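Local coordinates for lectin 2 (Agrocybe aegerita, PDB 4TQJ), which binds carbohydrate as a fungal lectin, specifically recognising N-acetylglucosamine at the non-reducing ends of glycans, at residues Ala102-Asp107 with Gly151-Val156; Ala233-Asp238 with Gly315-Ala320; Arg285-Leu290 with Gly296-Phe301. The protein carries 1 engineered substitution. All blocks are in the same frame, centred on the assembly; numbering follows the deposited sequence.

Contact 1: Ala102-Asp107 with Gly151-Val156; sequences ANFGYD and GPATLV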
ATOM      1  N   ALA A 102      17.180  25.882   1.534  1.00 23.66           N
ATOM      2  CA  ALA A 102      16.920  27.299   1.352  1.00 28.51           C
ATOM      3  C   ALA A 102      17.030  27.717  -0.118  1.00 27.14           C
ATOM      4  O   ALA A 102      17.773  28.631  -0.460  1.00 22.88           O
ATOM      5  CB  ALA A 102      17.872  28.127   2.224  1.00 33.03           C
ATOM      6  N   ASN A 103      16.271  27.047  -0.983  1.00 27.02           N
ATOM      7  CA  ASN A 103      16.233  27.383  -2.405  1.00 25.75           C
ATOM      8  C   ASN A 103      14.865  27.009  -2.992  1.00 20.08           C
ATOM      9  O   ASN A 103      14.053  26.385  -2.309  1.00 21.34           O
ATOM     10  CB  ASN A 103      17.339  26.644  -3.171  1.00 27.07           C
ATOM     11  CG  ASN A 103      18.738  27.136  -2.824  1.00 27.73           C
ATOM     12  OD1 ASN A 103      19.360  26.655  -1.882  1.00 29.47           O
ATOM     13  ND2 ASN A 103      19.243  28.083  -3.600  1.00 28.11           N
ATOM     14  N   PHE A 104      14.623  27.381  -4.245  1.00 20.79           N
ATOM     15  CA  PHE A 104      13.383  27.012  -4.945  1.00 22.00           C
ATOM     16  C   PHE A 104      12.149  27.618  -4.278  1.00 22.07           C
ATOM     17  O   PHE A 104      11.038  27.094  -4.400  1.00 20.95           O
ATOM     18  CB  PHE A 104      13.235  25.487  -5.041  1.00 15.88           C
ATOM     19  CG  PHE A 104      14.349  24.810  -5.814  1.00 20.26           C
ATOM     20  CD1 PHE A 104      14.374  24.835  -7.203  1.00 18.69           C
ATOM     21  CD2 PHE A 104      15.357  24.139  -5.150  1.00 22.07           C
ATOM     22  CE1 PHE A 104      15.410  24.209  -7.907  1.00 19.81           C
ATOM     23  CE2 PHE A 104      16.383  23.514  -5.846  1.00 18.44           C
ATOM     24  CZ  PHE A 104      16.409  23.547  -7.218  1.00 20.03           C
ATOM     25  N   GLY A 105      12.351  28.722  -3.568  1.00 26.58           N
ATOM     26  CA  GLY A 105      11.256  29.406  -2.912  1.00 25.41           C
ATOM     27  C   GLY A 105      10.944  30.752  -3.542  1.00 26.01           C
ATOM     28  O   GLY A 105      11.715  31.279  -4.343  1.00 26.17           O
ATOM     29  N   TYR A 106       9.791  31.300  -3.180  1.00 22.71           N
ATOM     30  CA  TYR A 106       9.369  32.606  -3.653  1.00 24.76           C
ATOM     31  C   TYR A 106      10.367  33.689  -3.237  1.00 27.12           C
ATOM     32  O   TYR A 106      10.649  34.602  -4.014  1.00 26.30           O
ATOM     33  CB  TYR A 106       7.996  32.933  -3.072  1.00 22.45           C
ATOM     34  CG  TYR A 106       7.368  34.155  -3.667  1.00 26.52           C
ATOM     35  CD1 TYR A 106       6.497  34.053  -4.746  1.00 24.01           C
ATOM     36  CD2 TYR A 106       7.645  35.418  -3.158  1.00 25.01           C
ATOM     37  CE1 TYR A 106       5.913  35.180  -5.295  1.00 27.06           C
ATOM     38  CE2 TYR A 106       7.071  36.547  -3.710  1.00 25.75           C
ATOM     39  CZ  TYR A 106       6.210  36.422  -4.773  1.00 24.85           C
ATOM     40  OH  TYR A 106       5.639  37.544  -5.314  1.00 28.38           O
ATOM     41  N   ASP A 107      10.876  33.580  -2.007  1.00 25.23           N
ATOM     42  CA  ASP A 107      11.853  34.527  -1.475  1.00 31.44           C
ATOM     43  C   ASP A 107      13.278  33.995  -1.579  1.00 31.25           C
ATOM     44  O   ASP A 107      14.236  34.744  -1.442  1.00 44.64           O
ATOM     45  CB  ASP A 107      11.547  34.853  -0.006  1.00 33.31           C
ATOM     46  CG  ASP A 107      10.272  35.650   0.178  1.00 28.16           C
ATOM     47  OD1 ASP A 107       9.992  36.531  -0.641  1.00 28.69           O
ATOM     48  OD2 ASP A 107       9.557  35.387   1.165  1.00 37.23           O
ATOM     49  N   GLY A 151      21.768  18.459  -1.852  1.00 23.08           N
ATOM     50  CA  GLY A 151      22.923  19.142  -2.404  1.00 22.33           C
ATOM     51  C   GLY A 151      22.616  20.569  -2.817  1.00 22.84           C
ATOM     52  O   GLY A 151      21.464  21.004  -2.777  1.00 26.66           O
ATOM     53  N   PRO A 152      23.653  21.314  -3.211  1.00 23.24           N
ATOM     54  CA  PRO A 152      23.479  22.699  -3.640  1.00 28.01           C
ATOM     55  C   PRO A 152      22.620  22.781  -4.891  1.00 27.13           C
ATOM     56  O   PRO A 152      22.817  21.983  -5.805  1.00 22.76           O
ATOM     57  CB  PRO A 152      24.909  23.127  -3.989  1.00 21.67           C
ATOM     58  CG  PRO A 152      25.608  21.849  -4.321  1.00 21.25           C
ATOM     59  CD  PRO A 152      25.063  20.896  -3.299  1.00 23.18           C
ATOM     60  N   ALA A 153      21.698  23.739  -4.923  1.00 24.76           N
ATOM     61  CA  ALA A 153      20.937  24.040  -6.125  1.00 27.54           C
ATOM     62  C   ALA A 153      21.918  24.420  -7.222  1.00 28.75           C
ATOM     63  O   ALA A 153      22.629  25.423  -7.129  1.00 27.79           O
ATOM     64  CB  ALA A 153      19.952  25.171  -5.871  1.00 24.54           C
ATOM     65  N   THR A 154      21.954  23.603  -8.262  1.00 28.29           N
ATOM     66  CA  THR A 154      22.990  23.694  -9.269  1.00 25.72           C
ATOM     67  C   THR A 154      22.407  23.820 -10.669  1.00 25.07           C
ATOM     68  O   THR A 154      21.517  23.054 -11.068  1.00 21.56           O
ATOM     69  CB  THR A 154      23.888  22.445  -9.203  1.00 27.10           C
ATOM     70  OG1 THR A 154      24.503  22.368  -7.907  1.00 32.22           O
ATOM     71  CG2 THR A 154      24.950  22.508 -10.252  1.00 23.55           C
ATOM     72  N   LEU A 155      22.905  24.792 -11.417  1.00 22.70           N
ATOM     73  CA  LEU A 155      22.477  24.954 -12.798  1.00 19.64           C
ATOM     74  C   LEU A 155      23.117  23.829 -13.586  1.00 27.55           C
ATOM     75  O   LEU A 155      24.326  23.830 -13.783  1.00 31.22           O
ATOM     76  CB  LEU A 155      22.915  26.322 -13.325  1.00 22.30           C
ATOM     77  CG  LEU A 155      22.498  26.740 -14.737  1.00 23.17           C
ATOM     78  CD1 LEU A 155      20.983  26.736 -14.884  1.00 23.94           C
ATOM     79  CD2 LEU A 155      23.048  28.126 -15.055  1.00 23.85           C
ATOM     80  N   VAL A 156      22.315  22.858 -14.013  1.00 24.72           N
ATOM     81  CA  VAL A 156      22.838  21.680 -14.697  1.00 30.63           C
ATOM     82  C   VAL A 156      22.668  21.729 -16.213  1.00 31.14           C
ATOM     83  O   VAL A 156      23.287  20.941 -16.941  1.00 30.42           O
ATOM     84  CB  VAL A 156      22.211  20.370 -14.161  1.00 32.79           C
ATOM     85  CG1 VAL A 156      22.371  20.280 -12.664  1.00 27.95           C
ATOM     86  CG2 VAL A 156      20.742  20.274 -14.567  1.00 26.73           C
TER
HETATM   87  O   HOH W   1      21.672  25.273  -2.687  1.00 29.54           O
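The Phe104 ring meets the Ala153 methyl obliquely, Phe104 CE2 lying 3.9 Å from Ala153 CB. Elsewhere this ring packs against Leu140 and Ser142 of strand 139-142 and against Trp111, whose ring plane is turned by about 40° from its own. The second flat group, the Asn103 carboxamide, comes to the same methyl, with Asn103 ND2 3.8 Å from Ala153 CB in plain van der Waals contact. With CG of Asn103 anti to its carbonyl carbon (chi1 -69°), the side chain runs alongside the methyl, CB, CG and ND2 all touching it. The other end of the carboxamide is linked through water: one molecule donates to Asn103 OD1 at 2.8 Å and accepts from Ala153 N at 2.7 Å. Within the second segment Thr154 OG1 donates to Pro152 O at 2.7 Å, from well above the carbonyl plane. Residues 102-107 follow the last strand of one propeller blade, and 151-156 enter the last strand of the next. Between these two segments the direct contact is to one methyl, shared by an amide and an aromatic ring, and the polar link runs through a water, so that it depends on solvent.

Contact 2: Ala233-Asp238 with Gly315-Ala320; sequences ADLTGD and GTFQSA
Leu235 and Thr236, in the loop between the first two strands of one beta-propeller blade, meet Gly315 and Phe317, in the loop before the last strand of the following blade. At the edge of the Phe317 ring, near its plane, Leu235 CD2 lies 4.4 Å from Phe317 CZ; the ring also rests on Val268 and Ile269 of the outer strand of Leu235's own blade. Backbone comes closer: Leu235 O is 3.1 Å from Gly315 N, but at too poor an angle to bond. Asn311 serves both atoms instead, its ND2 donating to Leu235 O and its OD1 accepting from Gly315 N. The Leu235 loop is shaped by an Asx turn in an FG-GAP-like repeat. With CG of Asp234 opposite its backbone N (chi1 -171°), OD1 reaches forward and accepts from Thr236 N at 3.0 Å and Gly237 N at 2.9 Å, both donors coming from the same face of the carboxylate, above its plane. The other oxygen, Asp234 OD2, accepts from Gly239 N and from the N-terminal amine of Thr1. From within the turn, the Thr236 methyl CG2 comes to 4.4 Å from Gly315 N.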
ATOM      1  N   ALA A 233       3.618  10.009 -23.456  1.00 10.55           N
ATOM      2  CA  ALA A 233       3.051   8.786 -22.909  1.00 14.12           C
ATOM      3  C   ALA A 233       3.442   7.636 -23.797  1.00 12.93           C
ATOM      4  O   ALA A 233       3.561   7.808 -25.002  1.00 12.12           O
ATOM      5  CB  ALA A 233       1.520   8.901 -22.835  1.00 11.94           C
ATOM      6  N   ASP A 234       3.647   6.461 -23.212  1.00 12.72           N
ATOM      7  CA  ASP A 234       3.949   5.288 -24.003  1.00 13.55           C
ATOM      8  C   ASP A 234       2.690   4.789 -24.688  1.00 15.86           C
ATOM      9  O   ASP A 234       1.767   4.321 -24.021  1.00 14.30           O
ATOM     10  CB  ASP A 234       4.517   4.178 -23.130  1.00 17.88           C
ATOM     11  CG  ASP A 234       5.046   3.027 -23.944  1.00 20.22           C
ATOM     12  OD1 ASP A 234       5.015   3.130 -25.193  1.00 16.13           O
ATOM     13  OD2 ASP A 234       5.515   2.037 -23.339  1.00 18.62           O
ATOM     14  N   LEU A 235       2.677   4.887 -26.018  1.00 10.79           N
ATOM     15  CA  LEU A 235       1.555   4.454 -26.846  1.00 14.95           C
ATOM     16  C   LEU A 235       1.851   3.156 -27.609  1.00 12.81           C
ATOM     17  O   LEU A 235       1.014   2.682 -28.373  1.00 15.42           O
ATOM     18  CB  LEU A 235       1.217   5.559 -27.862  1.00 10.96           C
ATOM     19  CG  LEU A 235       0.944   6.944 -27.258  1.00 10.99           C
ATOM     20  CD1 LEU A 235       0.572   7.962 -28.346  1.00 14.73           C
ATOM     21  CD2 LEU A 235      -0.125   6.880 -26.191  1.00 12.20           C
ATOM     22  N   THR A 236       3.038   2.591 -27.420  1.00 14.34           N
ATOM     23  CA  THR A 236       3.399   1.360 -28.137  1.00 15.17           C
ATOM     24  C   THR A 236       3.754   0.202 -27.211  1.00 17.47           C
ATOM     25  O   THR A 236       3.838  -0.941 -27.646  1.00 16.53           O
ATOM     26  CB  THR A 236       4.581   1.588 -29.046  1.00 17.01           C
ATOM     27  OG1 THR A 236       5.709   1.972 -28.248  1.00 16.97           O
ATOM     28  CG2 THR A 236       4.250   2.689 -30.057  1.00 15.72           C
ATOM     29  N   GLY A 237       3.953   0.491 -25.932  1.00 15.35           N
ATOM     30  CA  GLY A 237       4.283  -0.565 -24.994  1.00 17.30           C
ATOM     31  C   GLY A 237       5.757  -0.888 -24.897  1.00 19.71           C
ATOM     32  O   GLY A 237       6.132  -1.771 -24.127  1.00 25.64           O
ATOM     33  N   ASP A 238       6.599  -0.173 -25.647  1.00 18.64           N
ATOM     34  CA  ASP A 238       8.050  -0.395 -25.581  1.00 18.93           C
ATOM     35  C   ASP A 238       8.710   0.262 -24.372  1.00 20.37           C
ATOM     36  O   ASP A 238       9.925   0.175 -24.203  1.00 21.65           O
ATOM     37  CB  ASP A 238       8.749   0.065 -26.865  1.00 19.99           C
ATOM     38  CG  ASP A 238       9.001   1.562 -26.901  1.00 17.57           C
ATOM     39  OD1 ASP A 238       8.352   2.321 -26.157  1.00 18.55           O
ATOM     40  OD2 ASP A 238       9.849   1.994 -27.694  1.00 20.20           O
ATOM     41  N   GLY A 315       0.044   2.276 -31.309  1.00 18.43           N
ATOM     42  CA  GLY A 315       0.034   3.705 -31.583  1.00 18.67           C
ATOM     43  C   GLY A 315      -0.986   4.109 -32.638  1.00 16.28           C
ATOM     44  O   GLY A 315      -1.082   5.290 -33.003  1.00 18.12           O
ATOM     45  N   THR A 316      -1.740   3.138 -33.149  1.00 17.67           N
ATOM     46  CA  THR A 316      -2.961   3.451 -33.890  1.00 17.49           C
ATOM     47  C   THR A 316      -4.136   3.229 -32.953  1.00 17.83           C
ATOM     48  O   THR A 316      -3.999   2.555 -31.936  1.00 15.36           O
ATOM     49  CB  THR A 316      -3.165   2.583 -35.154  1.00 20.24           C
ATOM     50  OG1 THR A 316      -3.313   1.208 -34.779  1.00 20.21           O
ATOM     51  CG2 THR A 316      -1.989   2.733 -36.121  1.00 24.45           C
ATOM     52  N   PHE A 317      -5.291   3.786 -33.308  1.00 16.88           N
ATOM     53  CA  PHE A 317      -6.432   3.842 -32.407  1.00 16.83           C
ATOM     54  C   PHE A 317      -7.752   3.476 -33.087  1.00 19.26           C
ATOM     55  O   PHE A 317      -7.946   3.728 -34.280  1.00 18.80           O
ATOM     56  CB  PHE A 317      -6.567   5.256 -31.824  1.00 16.91           C
ATOM     57  CG  PHE A 317      -5.500   5.611 -30.821  1.00 15.36           C
ATOM     58  CD1 PHE A 317      -5.766   5.558 -29.457  1.00 18.06           C
ATOM     59  CD2 PHE A 317      -4.232   5.997 -31.242  1.00 16.57           C
ATOM     60  CE1 PHE A 317      -4.775   5.884 -28.515  1.00 13.85           C
ATOM     61  CE2 PHE A 317      -3.243   6.321 -30.325  1.00 16.76           C
ATOM     62  CZ  PHE A 317      -3.513   6.264 -28.961  1.00 14.80           C
ATOM     63  N   GLN A 318      -8.655   2.905 -32.297  1.00 14.68           N
ATOM     64  CA  GLN A 318     -10.047   2.754 -32.667  1.00 18.35           C
ATOM     65  C   GLN A 318     -10.731   4.120 -32.624  1.00 21.92           C
ATOM     66  O   GLN A 318     -10.204   5.080 -32.056  1.00 17.05           O
ATOM     67  CB  GLN A 318     -10.757   1.808 -31.683  1.00 19.13           C
ATOM     68  CG  GLN A 318     -10.279   0.371 -31.745  1.00 19.34           C
ATOM     69  CD  GLN A 318     -10.694  -0.297 -33.042  1.00 28.64           C
ATOM     70  OE1 GLN A 318     -11.809  -0.086 -33.527  1.00 30.87           O
ATOM     71  NE2 GLN A 318      -9.791  -1.088 -33.624  1.00 28.04           N
ATOM     72  N   SER A 319     -11.919   4.192 -33.208  1.00 20.49           N
ATOM     73  CA  SER A 319     -12.740   5.397 -33.127  1.00 19.12           C
ATOM     74  C   SER A 319     -13.142   5.742 -31.691  1.00 18.18           C
ATOM     75  O   SER A 319     -13.227   4.878 -30.815  1.00 20.16           O
ATOM     76  CB  SER A 319     -13.999   5.242 -33.993  1.00 18.16           C
ATOM     77  OG  SER A 319     -13.650   5.192 -35.362  1.00 23.84           O
ATOM     78  N   ALA A 320     -13.389   7.019 -31.460  1.00 15.54           N
ATOM     79  CA  ALA A 320     -13.854   7.477 -30.173  1.00 16.35           C
ATOM     80  C   ALA A 320     -15.313   7.085 -30.016  1.00 20.41           C
ATOM     81  O   ALA A 320     -16.071   7.167 -30.967  1.00 20.66           O
ATOM     82  CB  ALA A 320     -13.704   8.973 -30.085  1.00 17.94           C
TER

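Contact 3: Arg285-Leu290 with Gly296-Phe301; sequences RFIADL and GDVVGF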
ATOM      1  N   ARG A 285      -9.042  16.690 -21.233  1.00 12.53           N
ATOM      2  CA  ARG A 285      -8.588  15.485 -21.924  1.00 11.13           C
ATOM      3  C   ARG A 285      -7.384  14.830 -21.217  1.00 13.92           C
ATOM      4  O   ARG A 285      -6.601  15.509 -20.554  1.00 12.22           O
ATOM      5  CB  ARG A 285      -8.315  15.784 -23.394  1.00 12.21           C
ATOM      6  CG  ARG A 285      -9.602  15.773 -24.273  1.00 12.36           C
ATOM      7  CD  ARG A 285      -9.596  16.843 -25.370  1.00 10.81           C
ATOM      8  NE  ARG A 285      -9.604  18.207 -24.823  1.00 16.37           N
ATOM      9  CZ  ARG A 285      -9.371  19.305 -25.550  1.00 13.90           C
ATOM     10  NH1 ARG A 285      -9.124  19.211 -26.857  1.00 11.83           N
ATOM     11  NH2 ARG A 285      -9.379  20.495 -24.973  1.00 12.66           N
ATOM     12  N   PHE A 286      -7.262  13.509 -21.337  1.00 13.51           N
ATOM     13  CA  PHE A 286      -6.202  12.763 -20.647  1.00 14.83           C
ATOM     14  C   PHE A 286      -5.724  11.602 -21.515  1.00 13.49           C
ATOM     15  O   PHE A 286      -6.462  11.094 -22.363  1.00 11.19           O
ATOM     16  CB  PHE A 286      -6.700  12.146 -19.324  1.00  9.07           C
ATOM     17  CG  PHE A 286      -7.272  13.131 -18.339  1.00 12.61           C
ATOM     18  CD1 PHE A 286      -6.536  13.534 -17.234  1.00 19.73           C
ATOM     19  CD2 PHE A 286      -8.567  13.618 -18.492  1.00 14.75           C
ATOM     20  CE1 PHE A 286      -7.074  14.441 -16.305  1.00 20.35           C
ATOM     21  CE2 PHE A 286      -9.104  14.509 -17.592  1.00 13.30           C
ATOM     22  CZ  PHE A 286      -8.357  14.926 -16.487  1.00 18.02           C
ATOM     23  N   ILE A 287      -4.489  11.178 -21.282  1.00 11.18           N
ATOM     24  CA  ILE A 287      -4.016   9.910 -21.801  1.00 10.05           C
ATOM     25  C   ILE A 287      -3.858   9.026 -20.575  1.00 12.32           C
ATOM     26  O   ILE A 287      -3.221   9.423 -19.601  1.00 11.80           O
ATOM     27  CB  ILE A 287      -2.651  10.028 -22.504  1.00 11.33           C
ATOM     28  CG1 ILE A 287      -2.696  11.080 -23.624  1.00 12.64           C
ATOM     29  CG2 ILE A 287      -2.216   8.656 -23.031  1.00 11.91           C
ATOM     30  CD1 ILE A 287      -3.849  10.874 -24.603  1.00 14.37           C
ATOM     31  N   ALA A 288      -4.459   7.852 -20.607  1.00 10.74           N
ATOM     32  CA  ALA A 288      -4.348   6.911 -19.495  1.00 13.76           C
ATOM     33  C   ALA A 288      -4.513   5.502 -20.033  1.00 13.44           C
ATOM     34  O   ALA A 288      -5.103   5.316 -21.099  1.00 14.47           O
ATOM     35  CB  ALA A 288      -5.406   7.206 -18.443  1.00 12.73           C
ATOM     36  N   ASP A 289      -3.992   4.507 -19.313  1.00 12.91           N
ATOM     37  CA  ASP A 289      -4.119   3.126 -19.773  1.00 13.84           C
ATOM     38  C   ASP A 289      -5.447   2.542 -19.323  1.00 14.69           C
ATOM     39  O   ASP A 289      -5.616   2.205 -18.151  1.00 14.97           O
ATOM     40  CB  ASP A 289      -2.959   2.247 -19.274  1.00 14.26           C
ATOM     41  CG  ASP A 289      -3.028   0.832 -19.833  1.00 15.42           C
ATOM     42  OD1 ASP A 289      -3.978   0.541 -20.586  1.00 14.94           O
ATOM     43  OD2 ASP A 289      -2.138   0.014 -19.533  1.00 15.82           O
ATOM     44  N   LEU A 290      -6.399   2.439 -20.245  1.00 13.74           N
ATOM     45  CA  LEU A 290      -7.732   1.979 -19.871  1.00 14.64           C
ATOM     46  C   LEU A 290      -7.919   0.485 -20.100  1.00 12.39           C
ATOM     47  O   LEU A 290      -8.992  -0.036 -19.851  1.00 15.27           O
ATOM     48  CB  LEU A 290      -8.829   2.771 -20.601  1.00 12.67           C
ATOM     49  CG  LEU A 290      -9.386   4.010 -19.891  1.00 14.26           C
ATOM     50  CD1 LEU A 290      -8.298   5.051 -19.596  1.00 14.26           C
ATOM     51  CD2 LEU A 290     -10.506   4.635 -20.726  1.00 17.94           C
ATOM     52  N   GLY A 296      -1.082   3.911 -23.873  1.00 13.71           N
ATOM     53  CA  GLY A 296      -1.983   5.002 -23.542  1.00 12.70           C
ATOM     54  C   GLY A 296      -3.231   5.058 -24.412  1.00 14.09           C
ATOM     55  O   GLY A 296      -3.152   4.932 -25.640  1.00 14.18           O
ATOM     56  N   ASP A 297      -4.375   5.272 -23.766  1.00 11.65           N
ATOM     57  CA  ASP A 297      -5.645   5.476 -24.442  1.00 12.59           C
ATOM     58  C   ASP A 297      -6.082   6.923 -24.258  1.00 14.22           C
ATOM     59  O   ASP A 297      -5.659   7.591 -23.309  1.00 12.26           O
ATOM     60  CB  ASP A 297      -6.694   4.518 -23.874  1.00 12.50           C
ATOM     61  CG  ASP A 297      -6.249   3.086 -23.968  1.00 14.22           C
ATOM     62  OD1 ASP A 297      -6.075   2.620 -25.110  1.00 16.63           O
ATOM     63  OD2 ASP A 297      -6.041   2.442 -22.918  1.00 13.35           O
ATOM     64  N   VAL A 298      -6.896   7.416 -25.182  1.00 13.01           N
ATOM     65  CA  VAL A 298      -7.367   8.799 -25.125  1.00 12.76           C
ATOM     66  C   VAL A 298      -8.717   8.897 -24.437  1.00 16.16           C
ATOM     67  O   VAL A 298      -9.672   8.215 -24.829  1.00 13.62           O
ATOM     68  CB  VAL A 298      -7.455   9.432 -26.535  1.00 13.24           C
ATOM     69  CG1 VAL A 298      -7.892  10.889 -26.440  1.00 11.77           C
ATOM     70  CG2 VAL A 298      -6.097   9.323 -27.243  1.00 13.06           C
ATOM     71  N   VAL A 299      -8.781   9.743 -23.405  1.00 12.86           N
ATOM     72  CA  VAL A 299      -9.996   9.940 -22.625  1.00 12.51           C
ATOM     73  C   VAL A 299     -10.388  11.415 -22.595  1.00 11.75           C
ATOM     74  O   VAL A 299      -9.559  12.282 -22.315  1.00  9.35           O
ATOM     75  CB  VAL A 299      -9.807   9.520 -21.155  1.00 14.19           C
ATOM     76  CG1 VAL A 299     -11.135   9.662 -20.409  1.00 11.24           C
ATOM     77  CG2 VAL A 299      -9.243   8.101 -21.056  1.00 14.24           C
ATOM     78  N   GLY A 300     -11.653  11.705 -22.862  1.00 10.71           N
ATOM     79  CA  GLY A 300     -12.103  13.086 -22.897  1.00 11.12           C
ATOM     80  C   GLY A 300     -13.464  13.302 -22.268  1.00 12.52           C
ATOM     81  O   GLY A 300     -14.418  12.593 -22.576  1.00 13.47           O
ATOM     82  N   PHE A 301     -13.555  14.300 -21.396  1.00 12.53           N
ATOM     83  CA  PHE A 301     -14.809  14.651 -20.744  1.00 12.19           C
ATOM     84  C   PHE A 301     -15.505  15.691 -21.619  1.00 13.66           C
ATOM     85  O   PHE A 301     -15.216  16.885 -21.541  1.00 14.37           O
ATOM     86  CB  PHE A 301     -14.558  15.171 -19.325  1.00 10.48           C
ATOM     87  CG  PHE A 301     -14.041  14.107 -18.376  1.00 13.78           C
ATOM     88  CD1 PHE A 301     -14.911  13.417 -17.543  1.00 12.20           C
ATOM     89  CD2 PHE A 301     -12.689  13.770 -18.350  1.00 15.56           C
ATOM     90  CE1 PHE A 301     -14.442  12.406 -16.684  1.00 14.14           C
ATOM     91  CE2 PHE A 301     -12.210  12.766 -17.492  1.00 15.89           C
ATOM     92  CZ  PHE A 301     -13.087  12.092 -16.653  1.00 12.60           C
TER
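Phe286 and Val299 face each other as a hydrogen-bonded pair in the antiparallel hairpin formed by the first two strands of a propeller blade. Phe286 N donates to Val299 O at 2.8 Å and Val299 N returns the bond to Phe286 O; Ala288 and Asp297 pair in the same way. The Phe286 ring meets that of Phe301 rim to rim with their planes at 79°, CE2 of Phe286 standing 3.6 Å from CE2 of Phe301. Val342 of the neighbouring blade packs against both rings. Further along, Leu290 CD1 presses on Val299 CG2 at 3.5 Å. Asp297 OD2 accepts from Leu290 N at 2.7 Å through its anti lone pair, a side-chain-to-backbone bond just beyond the last backbone pair, Ala288-Asp297; Asp297 OD1 accepts from Asn311 N. The buried Asp289 OD1 lies 3.6 Å from Asp297 OD2, a like-charge approach probably eased by the backbone donors around it: Thr291 N to Asp289 OD1, Gly294 N to Asp289 OD2. Arg285 leads away on the face opposite Phe286 and Val299, its NH1 bonded to Phe272 O and its NE to His283 O. On that face Ile287 CD1 meets Val298 CG2, while Ile287 CG2 lies 3.7 Å from Gly296 CA.

Overall arrangement
Along the chain contact 1 is complete before contact 2 opens, and contact 3 falls wholly between the two segments of contact 2. Contact 1 joins the blade spanning residues 60-101 to that spanning residues 117-157, and contact 2 joins the blades of residues 230-269 and 285-324; contact 3 is the hairpin at the start of the latter blade. Contacts 2 and 3 have centres about 10 Å apart and touch, with Asp234 O 2.9 Å from Gly296 N in a probable hydrogen bond. Contact 1 lies across the chain's centre, its centre about 38 Å from that of contact 2 and about 35 Å from that of contact 3. Contacts 1 and 2 thus represent blade-to-blade packing at two places in the ring, and contact 3 the first strand pair of one blade.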